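Tail spike protein gp49 (Pseudomonas phage LKA1, PDB 4RU4) cleaves the O-specific polysaccharide of Pseudomonas as a lyase, and serves as the trimeric tailspike with which phage LKA1 attacks the host cell envelope. Local coordinates at the interface of chains A and B. Coordinates in Å, arbitrary orientation; residue numbers count along the deposited sequence, not the author numbering. Chains: chain A/B, tail spike protein gp49.

The interface of chains A and B. Residues chain A 260, 287, 317, 319; chain B 172, 230, 252-253, 280.
A:Lys287 reaches out of strand 287-290 into a cluster of acids and a tyrosine on B, where the parallel beta-helices of two chains of the pectate-lyase-like tailspike trimer face each other and strand 168-177 brings in B:Glu172. Its CG is anti to the backbone N (chi1 180°) and the chain runs nearly straight as far as CE, then bends at chi4 (-76°), turning NZ, the terminal amino group, toward B:Glu172. The two side chains meet tip to tip in a salt bridge, NZ to carboxylate OE1 at 2.9 Å, with the nitrogen lying above the carboxylate plane. That same OE1 also takes the hydroxyl of B:Tyr252 on its anti lone pair (OH to OE1 2.8 Å), so a lysine of one chain and a tyrosine of the other grip one oxygen, which should restrain the acid. Lower down, CD of A:Lys287 lies over the carboxylate face of B:Asp253, 3.3 Å from CG, and CE touches the tyrosine ring at CE2.

Beside it, A:Arg319 and B:Asp280 form a two-pronged, end-on salt bridge. NH2 meets OD1 at 2.7 Å and NH1 meets OD2 at 3.0 Å. Each nitrogen comes to the syn side of its oxygen, clearly tilted out of the carboxylate plane; the oxygens lie nearly in the guanidinium plane, and the two planes are 29° apart. The hydroxyl of B:Tyr252 sits over one face of the guanidinium, toward its rim.

On the other flank of the lysine, a water links NZ to OG of B:Ser230. This hydroxyl donates to OD2 of B:Asp253 at 2.7 Å, which probably steadies the carboxylate under the lysine chain, while the amide ND2 of A:Asn260 adds weak bonds to both residues.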
loop_
_atom_site.group_PDB
_atom_site.type_symbol
_atom_site.label_atom_id
_atom_site.label_comp_id
_atom_site.label_asym_id
_atom_site.label_seq_id
_atom_site.Cartn_x
_atom_site.Cartn_y
_atom_site.Cartn_z
ATOM N N ASN A 260 -19.639 -7.836 -6.191
ATOM C CA ASN A 260 -19.710 -7.140 -7.468
ATOM C C ASN A 260 -20.985 -6.369 -7.417
ATOM O O ASN A 260 -22.041 -6.970 -7.279
ATOM C CB ASN A 260 -19.786 -8.121 -8.645
ATOM C CG ASN A 260 -18.420 -8.672 -9.033
ATOM O OD1 ASN A 260 -17.481 -8.611 -8.248
ATOM N ND2 ASN A 260 -18.308 -9.193 -10.243
ATOM N N LYS A 287 -15.637 -5.238 -7.070
ATOM C CA LYS A 287 -15.665 -4.687 -8.427
ATOM C C LYS A 287 -16.979 -3.934 -8.530
ATOM O O LYS A 287 -18.040 -4.522 -8.303
ATOM C CB LYS A 287 -15.605 -5.831 -9.459
ATOM C CG LYS A 287 -15.637 -5.341 -10.904
ATOM C CD LYS A 287 -15.217 -6.420 -11.916
ATOM C CE LYS A 287 -15.444 -5.932 -13.364
ATOM N NZ LYS A 287 -16.914 -5.979 -13.713
ATOM N N THR A 317 -11.811 -2.289 -7.910
ATOM C CA THR A 317 -11.780 -1.654 -9.225
ATOM C C THR A 317 -13.112 -0.950 -9.402
ATOM O O THR A 317 -14.183 -1.567 -9.229
ATOM C CB THR A 317 -11.562 -2.690 -10.386
ATOM O OG1 THR A 317 -10.240 -3.241 -10.305
ATOM C CG2 THR A 317 -11.751 -2.053 -11.756
ATOM N N ARG A 319 -15.633 1.728 -11.724
ATOM C CA ARG A 319 -15.963 2.365 -13.013
ATOM C C ARG A 319 -17.225 3.208 -12.878
ATOM O O ARG A 319 -18.143 2.864 -12.127
ATOM C CB ARG A 319 -16.175 1.309 -14.121
ATOM C CG ARG A 319 -14.895 0.552 -14.511
ATOM C CD ARG A 319 -15.178 -0.580 -15.502
ATOM N NE ARG A 319 -13.970 -1.220 -16.029
ATOM C CZ ARG A 319 -13.379 -2.280 -15.482
ATOM N NH1 ARG A 319 -13.877 -2.812 -14.362
ATOM N NH2 ARG A 319 -12.286 -2.801 -16.043
ATOM N N GLU B 172 -16.738 -3.771 -21.183
ATOM C CA GLU B 172 -17.933 -4.059 -20.388
ATOM C C GLU B 172 -19.022 -3.067 -20.823
ATOM O O GLU B 172 -18.820 -1.852 -20.763
ATOM C CB GLU B 172 -17.613 -3.944 -18.895
ATOM C CG GLU B 172 -18.749 -4.395 -17.975
ATOM C CD GLU B 172 -18.395 -4.312 -16.484
ATOM O OE1 GLU B 172 -17.188 -4.428 -16.094
ATOM O OE2 GLU B 172 -19.353 -4.129 -15.698
ATOM N N SER B 230 -16.025 -13.156 -14.314
ATOM C CA SER B 230 -15.981 -13.165 -12.848
ATOM C C SER B 230 -15.982 -14.550 -12.181
ATOM O O SER B 230 -16.729 -14.785 -11.203
ATOM C CB SER B 230 -17.081 -12.287 -12.261
ATOM O OG SER B 230 -16.915 -10.948 -12.718
ATOM N N TYR B 252 -12.449 -12.522 -17.507
ATOM C CA TYR B 252 -12.655 -11.127 -17.116
ATOM C C TYR B 252 -12.936 -11.143 -15.629
ATOM O O TYR B 252 -13.856 -11.851 -15.197
ATOM C CB TYR B 252 -13.872 -10.573 -17.842
ATOM C CG TYR B 252 -14.086 -9.083 -17.649
ATOM C CD1 TYR B 252 -13.163 -8.167 -18.135
ATOM C CD2 TYR B 252 -15.214 -8.602 -16.978
ATOM C CE1 TYR B 252 -13.360 -6.791 -17.970
ATOM C CE2 TYR B 252 -15.428 -7.242 -16.815
ATOM C CZ TYR B 252 -14.494 -6.335 -17.318
ATOM O OH TYR B 252 -14.698 -4.974 -17.143
ATOM N N ASP B 253 -12.134 -10.413 -14.849
ATOM C CA ASP B 253 -12.342 -10.298 -13.401
ATOM C C ASP B 253 -12.246 -11.661 -12.685
ATOM O O ASP B 253 -13.036 -11.964 -11.780
ATOM C CB ASP B 253 -13.688 -9.603 -13.092
ATOM C CG ASP B 253 -13.955 -9.462 -11.582
ATOM O OD1 ASP B 253 -13.009 -9.112 -10.861
ATOM O OD2 ASP B 253 -15.102 -9.723 -11.121
ATOM N N ASP B 280 -8.826 -7.484 -15.693
ATOM C CA ASP B 280 -9.415 -7.295 -14.362
ATOM C C ASP B 280 -9.105 -8.470 -13.421
ATOM O O ASP B 280 -8.548 -9.482 -13.841
ATOM C CB ASP B 280 -10.939 -7.018 -14.403
ATOM C CG ASP B 280 -11.278 -5.530 -14.378
ATOM O OD1 ASP B 280 -10.644 -4.764 -15.129
ATOM O OD2 ASP B 280 -12.197 -5.125 -13.609
HETATM O O HOH W 1 -17.707 -8.722 -14.101
#